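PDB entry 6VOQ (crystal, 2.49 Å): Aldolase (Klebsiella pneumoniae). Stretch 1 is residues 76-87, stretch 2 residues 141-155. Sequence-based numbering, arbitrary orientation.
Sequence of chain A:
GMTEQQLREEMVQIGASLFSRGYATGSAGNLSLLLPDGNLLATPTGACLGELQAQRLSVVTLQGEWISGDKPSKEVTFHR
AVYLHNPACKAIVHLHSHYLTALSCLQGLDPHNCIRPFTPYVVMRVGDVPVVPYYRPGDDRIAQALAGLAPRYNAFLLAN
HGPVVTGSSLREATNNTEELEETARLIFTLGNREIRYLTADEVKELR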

# COMPACT_ATOMS: atom_id res chain seq x y z
N VAL A 76 -0.66 27.29 -6.75
CA VAL A 76 -0.25 28.20 -5.69
C VAL A 76 -1.16 29.42 -5.65
O VAL A 76 -1.28 30.08 -4.61
CB VAL A 76 1.23 28.58 -5.86
CG1 VAL A 76 1.68 29.63 -4.85
CG2 VAL A 76 2.10 27.33 -5.74
N THR A 77 -1.83 29.72 -6.77
CA THR A 77 -2.84 30.78 -6.79
C THR A 77 -3.85 30.63 -5.66
O THR A 77 -4.14 31.60 -4.95
CB THR A 77 -3.55 30.79 -8.14
OG1 THR A 77 -2.61 31.06 -9.18
CG2 THR A 77 -4.61 31.88 -8.16
N PHE A 78 -4.39 29.42 -5.46
CA PHE A 78 -5.37 29.30 -4.39
C PHE A 78 -4.74 28.96 -3.05
O PHE A 78 -5.41 29.07 -2.02
CB PHE A 78 -6.49 28.29 -4.75
CG PHE A 78 -6.05 26.85 -4.94
CD1 PHE A 78 -5.61 26.08 -3.87
CD2 PHE A 78 -6.18 26.25 -6.17
CE1 PHE A 78 -5.24 24.77 -4.06
CE2 PHE A 78 -5.82 24.92 -6.36
CZ PHE A 78 -5.35 24.18 -5.31
N HIS A 79 -3.46 28.57 -3.02
CA HIS A 79 -2.72 28.61 -1.77
C HIS A 79 -2.71 30.02 -1.19
O HIS A 79 -3.02 30.23 -0.01
CB HIS A 79 -1.28 28.16 -1.99
CG HIS A 79 -1.11 26.68 -2.11
ND1 HIS A 79 -0.26 25.97 -1.31
CD2 HIS A 79 -1.67 25.79 -2.96
CE1 HIS A 79 -0.30 24.69 -1.65
NE2 HIS A 79 -1.15 24.56 -2.65
N ARG A 80 -2.34 31.01 -2.02
CA ARG A 80 -2.24 32.39 -1.56
C ARG A 80 -3.56 32.90 -1.02
O ARG A 80 -3.58 33.60 -0.01
CB ARG A 80 -1.77 33.29 -2.70
CG ARG A 80 -0.39 32.92 -3.23
CD ARG A 80 0.15 33.97 -4.18
NE ARG A 80 -0.36 33.81 -5.53
CZ ARG A 80 -1.21 34.65 -6.11
NH1 ARG A 80 -1.66 35.71 -5.46
NH2 ARG A 80 -1.61 34.42 -7.36
N ALA A 81 -4.68 32.56 -1.68
CA ALA A 81 -5.98 32.98 -1.20
C ALA A 81 -6.20 32.60 0.26
O ALA A 81 -6.73 33.39 1.04
CB ALA A 81 -7.09 32.39 -2.07
N VAL A 82 -5.74 31.41 0.66
CA VAL A 82 -5.88 30.99 2.05
C VAL A 82 -5.02 31.86 2.96
O VAL A 82 -5.49 32.38 3.98
CB VAL A 82 -5.52 29.50 2.20
CG1 VAL A 82 -5.60 29.09 3.67
CG2 VAL A 82 -6.43 28.66 1.33
N TYR A 83 -3.73 32.01 2.63
CA TYR A 83 -2.84 32.82 3.45
C TYR A 83 -3.38 34.22 3.64
O TYR A 83 -3.28 34.78 4.74
CB TYR A 83 -1.45 32.89 2.82
CG TYR A 83 -0.66 31.61 2.86
CD1 TYR A 83 -0.10 31.16 4.04
CD2 TYR A 83 -0.47 30.85 1.71
CE1 TYR A 83 0.62 29.98 4.08
CE2 TYR A 83 0.24 29.67 1.74
CZ TYR A 83 0.79 29.24 2.92
OH TYR A 83 1.51 28.07 2.97
N LEU A 84 -3.94 34.82 2.58
CA LEU A 84 -4.39 36.20 2.62
C LEU A 84 -5.63 36.40 3.49
O LEU A 84 -6.02 37.55 3.72
CB LEU A 84 -4.67 36.70 1.21
CG LEU A 84 -3.46 36.97 0.33
CD1 LEU A 84 -3.89 37.03 -1.12
CD2 LEU A 84 -2.77 38.27 0.74
N HIS A 85 -6.26 35.32 3.97
CA HIS A 85 -7.45 35.44 4.81
C HIS A 85 -7.38 34.52 6.02
O HIS A 85 -8.42 34.15 6.58
CB HIS A 85 -8.70 35.18 3.98
CG HIS A 85 -8.88 36.19 2.90
ND1 HIS A 85 -8.29 36.05 1.66
CD2 HIS A 85 -9.49 37.39 2.89
CE1 HIS A 85 -8.56 37.11 0.92
NE2 HIS A 85 -9.29 37.94 1.65
N ASN A 86 -6.18 34.16 6.45
CA ASN A 86 -5.99 33.41 7.68
C ASN A 86 -4.56 33.59 8.18
O ASN A 86 -3.66 32.89 7.71
CB ASN A 86 -6.29 31.93 7.47
CG ASN A 86 -6.09 31.11 8.73
OD1 ASN A 86 -5.90 31.66 9.81
ND2 ASN A 86 -6.16 29.79 8.59
N PRO A 87 -4.31 34.52 9.10
CA PRO A 87 -2.93 34.72 9.55
C PRO A 87 -2.38 33.55 10.35
O PRO A 87 -1.16 33.46 10.52
CB PRO A 87 -3.00 36.01 10.39
CG PRO A 87 -4.42 36.18 10.73
CD PRO A 87 -5.22 35.56 9.62
N ARG A 141 -12.74 31.24 -9.47
CA ARG A 141 -13.72 30.92 -8.44
C ARG A 141 -13.18 29.95 -7.40
O ARG A 141 -13.69 29.91 -6.27
CB ARG A 141 -14.99 30.35 -9.07
CG ARG A 141 -15.94 31.41 -9.58
CD ARG A 141 -17.03 30.81 -10.43
NE ARG A 141 -16.50 30.09 -11.59
CZ ARG A 141 -17.26 29.54 -12.52
NH1 ARG A 141 -18.58 29.62 -12.43
NH2 ARG A 141 -16.72 28.90 -13.55
N ILE A 142 -12.16 29.16 -7.74
CA ILE A 142 -11.57 28.27 -6.74
C ILE A 142 -10.93 29.09 -5.64
O ILE A 142 -11.32 29.00 -4.47
CB ILE A 142 -10.58 27.30 -7.40
CG1 ILE A 142 -11.30 26.46 -8.45
CG2 ILE A 142 -9.94 26.42 -6.34
CD1 ILE A 142 -10.39 25.60 -9.29
N ALA A 143 -9.98 29.95 -6.01
CA ALA A 143 -9.35 30.86 -5.05
C ALA A 143 -10.37 31.75 -4.34
O ALA A 143 -10.21 32.04 -3.15
CB ALA A 143 -8.31 31.73 -5.76
N GLN A 144 -11.43 32.18 -5.04
CA GLN A 144 -12.42 33.03 -4.40
C GLN A 144 -13.12 32.28 -3.27
O GLN A 144 -13.27 32.80 -2.16
CB GLN A 144 -13.44 33.53 -5.43
CG GLN A 144 -12.87 34.49 -6.48
CD GLN A 144 -13.79 34.65 -7.69
OE1 GLN A 144 -14.98 34.33 -7.63
NE2 GLN A 144 -13.24 35.12 -8.80
N ALA A 145 -13.53 31.04 -3.54
CA ALA A 145 -14.19 30.24 -2.51
C ALA A 145 -13.28 30.02 -1.32
O ALA A 145 -13.70 30.17 -0.16
CB ALA A 145 -14.64 28.91 -3.12
N LEU A 146 -12.01 29.69 -1.57
CA LEU A 146 -11.05 29.45 -0.50
C LEU A 146 -10.81 30.71 0.33
O LEU A 146 -10.75 30.64 1.57
CB LEU A 146 -9.75 28.93 -1.08
CG LEU A 146 -9.86 27.47 -1.54
CD1 LEU A 146 -8.49 26.93 -1.96
CD2 LEU A 146 -10.44 26.63 -0.44
N ALA A 147 -10.68 31.87 -0.31
CA ALA A 147 -10.49 33.10 0.45
C ALA A 147 -11.66 33.34 1.41
O ALA A 147 -11.45 33.78 2.54
CB ALA A 147 -10.32 34.29 -0.49
N GLY A 148 -12.88 33.05 0.97
CA GLY A 148 -14.03 33.26 1.83
C GLY A 148 -14.15 32.25 2.95
O GLY A 148 -14.69 32.57 4.02
N LEU A 149 -13.65 31.03 2.74
CA LEU A 149 -13.71 29.99 3.75
C LEU A 149 -12.53 30.04 4.71
O LEU A 149 -12.67 29.64 5.87
CB LEU A 149 -13.76 28.61 3.08
CG LEU A 149 -15.02 28.31 2.26
CD1 LEU A 149 -14.78 27.11 1.37
CD2 LEU A 149 -16.25 28.10 3.15
N ALA A 150 -11.39 30.54 4.25
CA ALA A 150 -10.16 30.48 5.04
C ALA A 150 -10.26 31.06 6.45
O ALA A 150 -9.57 30.54 7.34
CB ALA A 150 -9.03 31.16 4.26
N PRO A 151 -11.04 32.11 6.73
CA PRO A 151 -11.06 32.63 8.11
C PRO A 151 -11.73 31.70 9.10
O PRO A 151 -11.56 31.89 10.31
CB PRO A 151 -11.82 33.95 7.99
CG PRO A 151 -11.72 34.32 6.57
CD PRO A 151 -11.75 33.03 5.82
N ARG A 152 -12.49 30.71 8.64
CA ARG A 152 -13.24 29.86 9.54
C ARG A 152 -12.86 28.39 9.47
O ARG A 152 -13.26 27.62 10.36
CB ARG A 152 -14.75 30.02 9.26
CG ARG A 152 -15.29 31.39 9.69
CD ARG A 152 -16.65 31.70 9.06
NE ARG A 152 -16.54 31.91 7.62
CZ ARG A 152 -17.21 31.20 6.71
NH1 ARG A 152 -18.05 30.24 7.08
NH2 ARG A 152 -17.04 31.46 5.42
N TYR A 153 -12.09 27.97 8.48
CA TYR A 153 -11.82 26.55 8.31
C TYR A 153 -10.33 26.33 8.07
O TYR A 153 -9.69 27.10 7.36
CB TYR A 153 -12.64 25.98 7.15
CG TYR A 153 -14.12 26.13 7.37
CD1 TYR A 153 -14.81 25.27 8.22
CD2 TYR A 153 -14.83 27.15 6.75
CE1 TYR A 153 -16.17 25.41 8.44
CE2 TYR A 153 -16.20 27.29 6.96
CZ TYR A 153 -16.86 26.41 7.80
OH TYR A 153 -18.20 26.54 8.02
N ASN A 154 -9.80 25.26 8.65
CA ASN A 154 -8.38 24.95 8.52
C ASN A 154 -8.08 23.97 7.39
O ASN A 154 -6.90 23.74 7.10
CB ASN A 154 -7.86 24.40 9.84
CG ASN A 154 -8.19 25.30 10.98
OD1 ASN A 154 -8.06 26.53 10.88
ND2 ASN A 154 -8.64 24.73 12.09
N ALA A 155 -9.10 23.41 6.76
CA ALA A 155 -8.92 22.53 5.62
C ALA A 155 -10.16 22.63 4.75
O ALA A 155 -11.22 23.09 5.19
CB ALA A 155 -8.66 21.08 6.06
O HOH W 1 -7.60 28.71 6.53
O HOH W 2 -6.02 28.35 11.24

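No hydrogen bond passes directly between these two stretches; the polar links that do join them run through two water molecules, both held by the side-chain amide nitrogen of Asn86, ND2. Water 1 accepts from Asn86 ND2 at 2.7 Å and donates to Ala150 O and to Tyr153 O, each 2.8 Å from the water oxygen. Water 2 lies 3.0 Å from Asn86 ND2, again as acceptor, and donates to Asn154 OD1 at 2.8 Å. Asn86 ND2 and Asn154 OD1 are 4.4 Å apart, too far for a direct hydrogen bond, and the second water bridges them.

The rest of the contact illustrates a general principle, that small side chains let helices pack closely. The two helices run nearly parallel, at 20°, and their axes approach to 7.8 Å. Alanine supplies much of the meeting surface. Ala81 points toward the second helix, and its CB lies 3.9 Å from Ala143 CB and 4.1 Å from Ala147 CB. With only a methyl group at each of these positions, the chains come close: the Ala81 CB methyl sits 3.3 Å from the backbone atom Ala143 O, and, backbone to backbone, Ala81 O sits 3.8 Å from Ala147 CA. The closest CA pairing in the register, 4.3 Å between Phe78 CA and Ala143 CA, has alanine on one side only.

Larger residues flank this alanine seam. Phe78, with chi1 in the p well, places CD1 3.6 Å from Leu146 CD1 and CD2 3.8 Å from Ile142 CG2, so that its ring meets both aliphatic chains obliquely. One turn further on, Val82 touches two residues with different methyls: CG2 is 4.1 Å from Leu146 CB, while CG1 is 4.0 Å from Ala150 CB. Leu146 is thus shared between Phe78 and Val82.

At the far end, the type I turn from Tyr83 to Asn86 carries His85 and Asn86 over the second stretch. The His85 ring is anchored within its own stretch, ND1 donating to Ala81 O at 3.1 Å with a nearly straight angle of 169°. Held there, His85 ND1 lies 3.4 Å from Ala147 CB, a packing contact against the methyl. His85 O approaches Pro151 N to 3.3 Å, yet no bond can form because the proline nitrogen has no hydrogen to share; His85 O is equally close to another ring atom, 3.3 Å from Pro151 CG. Direct contact here is therefore packing, and water completes the polar connections.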